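Local coordinates for protein catalase (Corynebacterium glutamicum, PDB 4B7H) that breaks hydrogen peroxide down to water and oxygen at a buried heme, here with nitric oxide bound at the iron as an inhibitor, at residues A353-Q356 with R357-G361; V64-I68 with P69-G73; R365-P368 with V369-P372. One frame throughout, in Å; residues are numbered along the deposited sequence.

Contact 1. Residues A353-Q356 with R357-G361; sequences ADQQ and RYRIG. With HEM (protoporphyrin IX containing Fe), chain E.
Gln356 and Arg359 share one oxygen of a heme propionate. O1A of HEM accepts from Gln356 NE2 at 2.9 Å in an almost straight bond (174°) and from Arg359 NH2 at 2.8 Å, while Arg359 NE takes the other oxygen, O2A, also at 2.8 Å. Arg359 thus clasps the carboxylate from its guanidinium edge. Its chain runs extended from the backbone and then bends at chi3 (75°), which turns NE and NH2 together toward the propionate. The amide of Gln355, turned nearly perpendicular to this guanidinium, lies against the heme methyl carbon CMA, and its NE2 is held by Ile68 O. Arg359 NH2 and NH1 find further acceptors in the carbonyls of Ile326 and Glu324.

Farther round the helix, the extended side chain of Arg357 runs along the preceding turn, past Ala353 O. The methyl CB of Ala353 sits over one guanidinium face, 3.5 Å from Arg357 NH2, and a water joins Arg357 NH1 to Asp354 OD1; Asp354 OD2 forms a salt bridge with Arg61 of the second subunit. Helix 343-359 ends here, with Gln356 O accepting from both Ile360 N and Gly361 N, and Gly361 leaves at positive phi. One propionate held by three N-H groups of two side chains about one turn apart fixes this end of the heme to the helix, and the arginine probably helps to keep the carboxylate ionised.

Contact 2. Residues V64-I68 with P69-G73; sequences VPERI and PHAKG. With HEM (protoporphyrin IX containing Fe), chain E; NO (nitric oxide), chain F.
Arg67 and Pro69 meet at the start of the arginine side chain, where Arg67 CB lies 3.2 Å from Pro69 O. CG passes the propionate oxygen O2A of HEM at 3.9 Å, and CD runs by His70 O at 3.4 Å. Because the chain stays extended from CG onward, NE arrives at the second propionate and donates to HEM O1D at 2.9 Å, with that oxygen near the guanidinium plane. At the tip, NH1 reaches a water lying in the same plane; this water also accepts from Arg67 N and donates to Ala71 O, closing the loop upon itself. NH1 and NH2 are further bound by the carbonyls of Glu324 and Ile323.

Beyond the cis peptide bond between Ile68 and Pro69, His70 adopts a left-handed backbone conformation (phi 70°). One face of its imidazole lies over a pyrrole ring of the heme, with His70 CD2 3.2 Å from HEM C4D. The nitric oxide stands off the ring edge, in its plane, with its O 3.5 Å from His70 NE2, and its N binds the iron at 1.7 Å; Pro69 CG touches the same oxygen from the neighbouring residue. Ser108 OG pairs with His70 ND1 at the far edge of the ring and so helps to set its rotation. The carboxylate carbon of Glu66 lies against Ala71 CB, while OE1 accepts from Gln114 N. His70 corresponds to the distal histidine of heme catalases; with its N on the iron on this side, nitric oxide probably takes the position that peroxide would use.

Contact 3. Residues R365-P368 with V369-P372; sequences RDLP and VNRP
Leu367 O receives two backbone donors from across the turn. Asn370 N binds it at 2.8 Å, approaching from above the carbonyl plane, and Arg371 N adds a weak bond at 3.1 Å. The first of these closes a type I beta turn through Pro368 and Val369, with Pro368 in its second position, where the fixed phi of a proline fits. Arg371 then returns over the turn: its chain kinks at chi3 (-62°), bringing NH1 to Asp366 O at 2.9 Å with an N-H...O angle of 154°. The acceptor lies in the guanidinium plane, whereas Pro368 CA lies over one face of the same group, and Arg371 CG brushes Asp366 O at 3.4 Å on the way. NH1 has a second, weak partner in Tyr387 OH of the third subunit.

The amide of Asn370 is fully used. OD1 accepts from Ala327 N and Arg129 NH1, while ND2 donates to the carbonyls of Tyr364 and Gln325, so its rotation is set from both ends. A water links two more groups, accepting from Arg365 NH1 and donating to Asn370 O; Arg365 NH1 also meets Asn332 OD1, and Arg365 NH2 makes a salt bridge with Glu54 of the third subunit.

The turn lies in the loop that follows helix 343-359. Through Asn370 it is tied to the segment after helix 319-324, and through Val369 O, bound by Tyr131 OH, to strand 125-132 of the sheet.

In the fold
Along the chain the order is contact 2, contact 1, contact 3. Residues 64-73 lead into strand 73-82 of the antiparallel sheet that forms the catalase barrel, residues 353-361 end helix 343-359, and residues 365-372 belong to the loop just after it. The centres of contacts 1 and 2 are about 12 Å apart, and the two meet directly, with Arg359 CG against Pro65 O at 3.3 Å. Contact 3 lies about 13 Å from contact 1, linked by Ile360 and Leu367, and about 19 Å from contact 2, centre to centre. Contacts 1 and 2 both combine heme contacts with contacts to the second subunit, and contacts 1 and 3 both reach the third.

Contact 1. Residues A353-Q356 with R357-G361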
loop_
_atom_site.group_PDB
_atom_site.type_symbol
_atom_site.label_atom_id
_atom_site.label_comp_id
_atom_site.label_asym_id
_atom_site.label_seq_id
_atom_site.Cartn_x
_atom_site.Cartn_y
_atom_site.Cartn_z
ATOM N N ALA A 353 5.791 15.145 -5.597
ATOM C CA ALA A 353 6.051 13.816 -6.131
ATOM C C ALA A 353 6.155 12.808 -4.997
ATOM O O ALA A 353 5.716 11.671 -5.130
ATOM C CB ALA A 353 7.317 13.807 -6.970
ATOM N N ASP A 354 6.735 13.223 -3.875
ATOM C CA ASP A 354 6.832 12.342 -2.726
ATOM C C ASP A 354 5.433 11.908 -2.273
ATOM O O ASP A 354 5.175 10.718 -2.067
ATOM C CB ASP A 354 7.583 13.017 -1.578
ATOM C CG ASP A 354 7.688 12.129 -0.365
ATOM O OD1 ASP A 354 8.309 11.051 -0.481
ATOM O OD2 ASP A 354 7.141 12.487 0.699
ATOM N N GLN A 355 4.523 12.863 -2.106
ATOM C CA GLN A 355 3.174 12.490 -1.688
ATOM C C GLN A 355 2.472 11.645 -2.756
ATOM O O GLN A 355 1.773 10.677 -2.439
ATOM C CB GLN A 355 2.309 13.702 -1.328
ATOM C CG GLN A 355 0.935 13.224 -0.832
ATOM C CD GLN A 355 0.073 14.278 -0.166
ATOM O OE1 GLN A 355 -1.162 14.168 -0.182
ATOM N NE2 GLN A 355 0.699 15.284 0.444
ATOM N N GLN A 356 2.677 11.995 -4.021
ATOM C CA GLN A 356 1.996 11.304 -5.108
ATOM C C GLN A 356 2.421 9.845 -5.240
ATOM O O GLN A 356 1.590 8.980 -5.538
ATOM C CB GLN A 356 2.181 12.089 -6.410
ATOM C CG GLN A 356 1.355 13.372 -6.393
ATOM C CD GLN A 356 1.948 14.502 -7.205
ATOM O OE1 GLN A 356 2.973 14.346 -7.877
ATOM N NE2 GLN A 356 1.291 15.664 -7.149
ATOM N N ARG A 357 3.699 9.568 -4.985
ATOM C CA ARG A 357 4.182 8.191 -4.972
ATOM C C ARG A 357 3.397 7.355 -3.953
ATOM O O ARG A 357 3.157 6.174 -4.182
ATOM C CB ARG A 357 5.679 8.157 -4.651
ATOM C CG ARG A 357 6.545 8.684 -5.784
ATOM C CD ARG A 357 7.990 8.982 -5.355
ATOM N NE ARG A 357 8.652 9.747 -6.407
ATOM C CZ ARG A 357 9.353 10.863 -6.227
ATOM N NH1 ARG A 357 9.573 11.337 -5.005
ATOM N NH2 ARG A 357 9.857 11.486 -7.288
ATOM N N TYR A 358 3.008 7.966 -2.834
ATOM C CA TYR A 358 2.209 7.289 -1.805
ATOM C C TYR A 358 0.704 7.311 -2.114
ATOM O O TYR A 358 0.024 6.281 -2.061
ATOM C CB TYR A 358 2.437 7.964 -0.451
ATOM C CG TYR A 358 1.407 7.594 0.599
ATOM C CD1 TYR A 358 1.373 6.315 1.134
ATOM C CD2 TYR A 358 0.455 8.514 1.032
ATOM C CE1 TYR A 358 0.430 5.962 2.078
ATOM C CE2 TYR A 358 -0.494 8.168 1.983
ATOM C CZ TYR A 358 -0.502 6.885 2.495
ATOM O OH TYR A 358 -1.427 6.501 3.436
ATOM N N ARG A 359 0.190 8.506 -2.399
ATOM C CA ARG A 359 -1.238 8.762 -2.551
ATOM C C ARG A 359 -1.824 7.986 -3.725
ATOM O O ARG A 359 -2.947 7.491 -3.661
ATOM C CB ARG A 359 -1.439 10.274 -2.751
ATOM C CG ARG A 359 -2.845 10.665 -3.050
ATOM C CD ARG A 359 -3.029 12.158 -3.027
ATOM N NE ARG A 359 -2.497 12.903 -4.170
ATOM C CZ ARG A 359 -3.059 12.950 -5.376
ATOM N NH1 ARG A 359 -4.132 12.215 -5.648
ATOM N NH2 ARG A 359 -2.522 13.720 -6.323
ATOM N N ILE A 360 -1.061 7.924 -4.807
ATOM C CA ILE A 360 -1.495 7.270 -6.035
ATOM C C ILE A 360 -0.751 5.946 -6.216
ATOM O O ILE A 360 -1.377 4.895 -6.269
ATOM C CB ILE A 360 -1.281 8.167 -7.263
ATOM C CG1 ILE A 360 -1.948 9.531 -7.057
ATOM C CG2 ILE A 360 -1.833 7.479 -8.508
ATOM C CD1 ILE A 360 -1.501 10.588 -8.071
ATOM N N GLY A 361 0.580 6.002 -6.284
ATOM C CA GLY A 361 1.392 4.808 -6.426
ATOM C C GLY A 361 2.696 5.129 -7.129
ATOM O O GLY A 361 2.832 6.193 -7.746
HETATM C CHA HEM E . -1.175 20.549 -2.721
HETATM C CHB HEM E . 3.073 20.613 -0.381
HETATM C CHC HEM E . 2.934 25.452 -0.408
HETATM C CHD HEM E . -0.337 25.205 -3.932
HETATM C C1A HEM E . -0.031 20.145 -2.077
HETATM C C2A HEM E . 0.388 18.772 -1.871
HETATM C C3A HEM E . 1.571 18.805 -1.239
HETATM C C4A HEM E . 1.930 20.184 -1.016
HETATM C CMA HEM E . 2.449 17.628 -0.799
HETATM C CAA HEM E . -0.403 17.527 -2.331
HETATM C CBA HEM E . -0.017 17.186 -3.763
HETATM C CGA HEM E . -0.595 15.876 -4.228
HETATM O O1A HEM E . -0.976 15.810 -5.424
HETATM O O2A HEM E . -0.679 14.898 -3.441
HETATM C C1B HEM E . 3.405 21.929 -0.153
HETATM C C2B HEM E . 4.548 22.400 0.597
HETATM C C3B HEM E . 4.489 23.748 0.607
HETATM C C4B HEM E . 3.327 24.148 -0.156
HETATM C CMB HEM E . 5.586 21.471 1.259
HETATM C CAB HEM E . 5.449 24.778 1.230
HETATM C CBB HEM E . 6.744 24.525 1.414
HETATM C C1C HEM E . 2.158 25.811 -1.495
HETATM C C2C HEM E . 2.171 27.074 -2.219
HETATM C C3C HEM E . 1.252 26.985 -3.197
HETATM C C4C HEM E . 0.661 25.666 -3.124
HETATM C CMC HEM E . 3.077 28.282 -1.874
HETATM C CAC HEM E . 0.872 27.998 -4.303
HETATM C CBC HEM E . 1.740 28.902 -4.789
HETATM C C1D HEM E . -0.900 23.960 -3.867
HETATM C C2D HEM E . -2.016 23.571 -4.668
HETATM C C3D HEM E . -2.287 22.136 -4.307
HETATM C C4D HEM E . -1.300 21.777 -3.325
HETATM C CMD HEM E . -2.783 24.432 -5.669
HETATM C CAD HEM E . -3.377 21.268 -4.919
HETATM C CBD HEM E . -2.911 20.816 -6.302
HETATM C CGD HEM E . -4.064 20.055 -6.887
HETATM O O1D HEM E . -3.942 18.825 -7.107
HETATM O O2D HEM E . -5.129 20.682 -7.116
HETATM N NA HEM E . 0.936 20.989 -1.551
HETATM N NB HEM E . 2.678 23.011 -0.597
HETATM N NC HEM E . 1.225 24.969 -2.081
HETATM N ND HEM E . -0.501 22.886 -3.076
HETATM FE FE HEM E . 1.046 22.981 -1.793
HETATM O O HOH W 1 9.705 10.050 -2.524
#

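Contact 2. Residues V64-I68 with P69-G73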
loop_
_atom_site.group_PDB
_atom_site.type_symbol
_atom_site.label_atom_id
_atom_site.label_comp_id
_atom_site.label_asym_id
_atom_site.label_seq_id
_atom_site.Cartn_x
_atom_site.Cartn_y
_atom_site.Cartn_z
ATOM N N VAL A 64 -9.018 6.013 -1.788
ATOM C CA VAL A 64 -7.578 6.200 -1.746
ATOM C C VAL A 64 -7.317 7.399 -0.834
ATOM O O VAL A 64 -8.234 8.163 -0.556
ATOM C CB VAL A 64 -7.047 6.443 -3.168
ATOM C CG1 VAL A 64 -7.273 5.202 -4.018
ATOM C CG2 VAL A 64 -7.744 7.648 -3.812
ATOM N N PRO A 65 -6.078 7.559 -0.336
ATOM C CA PRO A 65 -5.821 8.732 0.508
ATOM C C PRO A 65 -6.112 10.028 -0.249
ATOM O O PRO A 65 -5.703 10.198 -1.399
ATOM C CB PRO A 65 -4.326 8.618 0.814
ATOM C CG PRO A 65 -4.011 7.163 0.611
ATOM C CD PRO A 65 -4.861 6.756 -0.542
ATOM N N GLU A 66 -6.840 10.939 0.387
ATOM C CA GLU A 66 -7.061 12.249 -0.213
ATOM C C GLU A 66 -5.766 13.061 -0.090
ATOM O O GLU A 66 -4.902 12.746 0.739
ATOM C CB GLU A 66 -8.226 12.973 0.481
ATOM C CG GLU A 66 -7.896 13.440 1.899
ATOM C CD GLU A 66 -9.081 14.047 2.650
ATOM O OE1 GLU A 66 -10.251 13.730 2.319
ATOM O OE2 GLU A 66 -8.838 14.847 3.591
ATOM N N ARG A 67 -5.623 14.106 -0.903
ATOM C CA ARG A 67 -4.482 15.004 -0.774
ATOM C C ARG A 67 -4.416 15.639 0.610
ATOM O O ARG A 67 -5.450 16.008 1.192
ATOM C CB ARG A 67 -4.598 16.157 -1.764
ATOM C CG ARG A 67 -4.487 15.762 -3.200
ATOM C CD ARG A 67 -5.145 16.867 -4.036
ATOM N NE ARG A 67 -4.923 16.678 -5.463
ATOM C CZ ARG A 67 -5.551 15.767 -6.200
ATOM N NH1 ARG A 67 -6.471 14.966 -5.651
ATOM N NH2 ARG A 67 -5.266 15.662 -7.493
ATOM N N ILE A 68 -3.196 15.817 1.114
ATOM C CA ILE A 68 -2.965 16.727 2.234
ATOM C C ILE A 68 -1.924 17.771 1.819
ATOM O O ILE A 68 -0.794 17.419 1.461
ATOM C CB ILE A 68 -2.534 15.986 3.535
ATOM C CG1 ILE A 68 -2.237 17.011 4.636
ATOM C CG2 ILE A 68 -1.340 15.044 3.304
ATOM C CD1 ILE A 68 -1.957 16.399 6.015
ATOM N N PRO A 69 -2.307 19.063 1.794
ATOM C CA PRO A 69 -3.655 19.618 1.913
ATOM C C PRO A 69 -4.321 19.658 0.531
ATOM O O PRO A 69 -3.881 18.925 -0.366
ATOM C CB PRO A 69 -3.392 21.041 2.452
ATOM C CG PRO A 69 -1.926 21.340 2.121
ATOM C CD PRO A 69 -1.334 20.117 1.467
ATOM N N HIS A 70 -5.363 20.476 0.377
ATOM C CA HIS A 70 -6.085 20.669 -0.891
ATOM C C HIS A 70 -6.903 19.433 -1.296
ATOM O O HIS A 70 -7.110 19.175 -2.482
ATOM C CB HIS A 70 -5.156 21.096 -2.038
ATOM C CG HIS A 70 -4.515 22.445 -1.860
ATOM N ND1 HIS A 70 -4.977 23.579 -2.500
ATOM C CD2 HIS A 70 -3.411 22.827 -1.172
ATOM C CE1 HIS A 70 -4.200 24.604 -2.194
ATOM N NE2 HIS A 70 -3.246 24.177 -1.385
ATOM N N ALA A 71 -7.406 18.700 -0.306
ATOM C CA ALA A 71 -8.219 17.505 -0.559
ATOM C C ALA A 71 -9.464 17.754 -1.401
ATOM O O ALA A 71 -9.814 16.917 -2.237
ATOM C CB ALA A 71 -8.623 16.854 0.749
ATOM N N LYS A 72 -10.150 18.871 -1.146
ATOM C CA LYS A 72 -11.433 19.172 -1.797
ATOM C C LYS A 72 -11.226 20.032 -3.036
ATOM O O LYS A 72 -10.911 21.217 -2.929
ATOM C CB LYS A 72 -12.375 19.916 -0.841
ATOM C CG LYS A 72 -13.752 20.217 -1.460
ATOM C CD LYS A 72 -14.619 18.949 -1.478
ATOM C CE LYS A 72 -15.901 19.070 -2.323
ATOM N NZ LYS A 72 -16.757 20.228 -1.910
ATOM N N GLY A 73 -11.408 19.456 -4.214
ATOM C CA GLY A 73 -11.208 20.215 -5.431
ATOM C C GLY A 73 -11.905 19.619 -6.630
ATOM O O GLY A 73 -12.599 18.602 -6.521
HETATM C CHA HEM E . -1.175 20.549 -2.721
HETATM C CHB HEM E . 3.073 20.613 -0.381
HETATM C CHC HEM E . 2.934 25.452 -0.408
HETATM C CHD HEM E . -0.337 25.205 -3.932
HETATM C C1A HEM E . -0.031 20.145 -2.077
HETATM C C2A HEM E . 0.388 18.772 -1.871
HETATM C C3A HEM E . 1.571 18.805 -1.239
HETATM C C4A HEM E . 1.930 20.184 -1.016
HETATM C CMA HEM E . 2.449 17.628 -0.799
HETATM C CAA HEM E . -0.403 17.527 -2.331
HETATM C CBA HEM E . -0.017 17.186 -3.763
HETATM C CGA HEM E . -0.595 15.876 -4.228
HETATM O O1A HEM E . -0.976 15.810 -5.424
HETATM O O2A HEM E . -0.679 14.898 -3.441
HETATM C C1B HEM E . 3.405 21.929 -0.153
HETATM C C2B HEM E . 4.548 22.400 0.597
HETATM C C3B HEM E . 4.489 23.748 0.607
HETATM C C4B HEM E . 3.327 24.148 -0.156
HETATM C CMB HEM E . 5.586 21.471 1.259
HETATM C CAB HEM E . 5.449 24.778 1.230
HETATM C CBB HEM E . 6.744 24.525 1.414
HETATM C C1C HEM E . 2.158 25.811 -1.495
HETATM C C2C HEM E . 2.171 27.074 -2.219
HETATM C C3C HEM E . 1.252 26.985 -3.197
HETATM C C4C HEM E . 0.661 25.666 -3.124
HETATM C CMC HEM E . 3.077 28.282 -1.874
HETATM C CAC HEM E . 0.872 27.998 -4.303
HETATM C CBC HEM E . 1.740 28.902 -4.789
HETATM C C1D HEM E . -0.900 23.960 -3.867
HETATM C C2D HEM E . -2.016 23.571 -4.668
HETATM C C3D HEM E . -2.287 22.136 -4.307
HETATM C C4D HEM E . -1.300 21.777 -3.325
HETATM C CMD HEM E . -2.783 24.432 -5.669
HETATM C CAD HEM E . -3.377 21.268 -4.919
HETATM C CBD HEM E . -2.911 20.816 -6.302
HETATM C CGD HEM E . -4.064 20.055 -6.887
HETATM O O1D HEM E . -3.942 18.825 -7.107
HETATM O O2D HEM E . -5.129 20.682 -7.116
HETATM N NA HEM E . 0.936 20.989 -1.551
HETATM N NB HEM E . 2.678 23.011 -0.597
HETATM N NC HEM E . 1.225 24.969 -2.081
HETATM N ND HEM E . -0.501 22.886 -3.076
HETATM FE FE HEM E . 1.046 22.981 -1.793
HETATM N N NO F . 0.044 23.345 -0.472
HETATM O O NO F . -0.290 23.963 0.392
HETATM O O HOH W 2 -7.786 14.790 -2.898
#

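Contact 3. Residues R365-P368 with V369-P372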
loop_
_atom_site.group_PDB
_atom_site.type_symbol
_atom_site.label_atom_id
_atom_site.label_comp_id
_atom_site.label_asym_id
_atom_site.label_seq_id
_atom_site.Cartn_x
_atom_site.Cartn_y
_atom_site.Cartn_z
ATOM N N ARG A 365 2.850 8.288 -12.738
ATOM C CA ARG A 365 3.177 9.069 -13.933
ATOM C C ARG A 365 2.629 8.429 -15.200
ATOM O O ARG A 365 2.522 9.095 -16.229
ATOM C CB ARG A 365 4.689 9.213 -14.102
ATOM C CG ARG A 365 5.398 9.987 -13.011
ATOM C CD ARG A 365 5.368 11.460 -13.247
ATOM N NE ARG A 365 6.287 12.140 -12.342
ATOM C CZ ARG A 365 6.565 13.435 -12.416
ATOM N NH1 ARG A 365 5.995 14.167 -13.365
ATOM N NH2 ARG A 365 7.405 13.992 -11.551
ATOM N N ASP A 366 2.301 7.139 -15.127
ATOM C CA ASP A 366 1.839 6.400 -16.293
ATOM C C ASP A 366 0.322 6.486 -16.499
ATOM O O ASP A 366 -0.198 6.060 -17.536
ATOM C CB ASP A 366 2.280 4.939 -16.190
ATOM C CG ASP A 366 3.802 4.778 -16.258
ATOM O OD1 ASP A 366 4.467 5.600 -16.926
ATOM O OD2 ASP A 366 4.330 3.828 -15.644
ATOM N N LEU A 367 -0.401 7.002 -15.510
ATOM C CA LEU A 367 -1.846 7.134 -15.674
ATOM C C LEU A 367 -2.148 8.118 -16.796
ATOM O O LEU A 367 -1.408 9.087 -16.990
ATOM C CB LEU A 367 -2.504 7.624 -14.390
ATOM C CG LEU A 367 -2.419 6.676 -13.197
ATOM C CD1 LEU A 367 -3.005 7.361 -11.986
ATOM C CD2 LEU A 367 -3.150 5.370 -13.481
ATOM N N PRO A 368 -3.230 7.877 -17.542
ATOM C CA PRO A 368 -3.565 8.719 -18.697
ATOM C C PRO A 368 -3.418 10.240 -18.477
ATOM O O PRO A 368 -2.799 10.910 -19.309
ATOM C CB PRO A 368 -5.011 8.321 -18.983
ATOM C CG PRO A 368 -5.008 6.834 -18.673
ATOM C CD PRO A 368 -4.130 6.711 -17.436
ATOM N N VAL A 369 -3.953 10.781 -17.387
ATOM C CA VAL A 369 -3.930 12.233 -17.203
ATOM C C VAL A 369 -2.522 12.756 -16.857
ATOM O O VAL A 369 -2.233 13.951 -17.008
ATOM C CB VAL A 369 -4.981 12.670 -16.150
ATOM C CG1 VAL A 369 -4.528 12.326 -14.751
ATOM C CG2 VAL A 369 -5.265 14.144 -16.250
ATOM N N ASN A 370 -1.640 11.865 -16.404
ATOM C CA ASN A 370 -0.300 12.275 -15.985
ATOM C C ASN A 370 0.794 12.078 -17.029
ATOM O O ASN A 370 1.897 12.611 -16.877
ATOM C CB ASN A 370 0.070 11.595 -14.671
ATOM C CG ASN A 370 -0.810 12.054 -13.531
ATOM O OD1 ASN A 370 -1.146 13.240 -13.445
ATOM N ND2 ASN A 370 -1.215 11.123 -12.662
ATOM N N ARG A 371 0.498 11.325 -18.086
ATOM C CA ARG A 371 1.474 11.122 -19.159
ATOM C C ARG A 371 1.600 12.357 -20.031
ATOM O O ARG A 371 0.594 12.974 -20.385
ATOM C CB ARG A 371 1.050 9.972 -20.069
ATOM C CG ARG A 371 0.948 8.644 -19.398
ATOM C CD ARG A 371 1.093 7.534 -20.419
ATOM N NE ARG A 371 0.053 7.513 -21.447
ATOM C CZ ARG A 371 -1.095 6.850 -21.334
ATOM N NH1 ARG A 371 -1.374 6.178 -20.223
ATOM N NH2 ARG A 371 -1.976 6.869 -22.329
ATOM N N PRO A 372 2.838 12.707 -20.425
ATOM C CA PRO A 372 2.991 13.825 -21.356
ATOM C C PRO A 372 2.569 13.441 -22.779
ATOM O O PRO A 372 2.196 12.288 -23.034
ATOM C CB PRO A 372 4.488 14.131 -21.283
ATOM C CG PRO A 372 5.122 12.833 -20.912
ATOM C CD PRO A 372 4.136 12.156 -19.993
HETATM O O HOH W 3 3.530 14.417 -15.187
#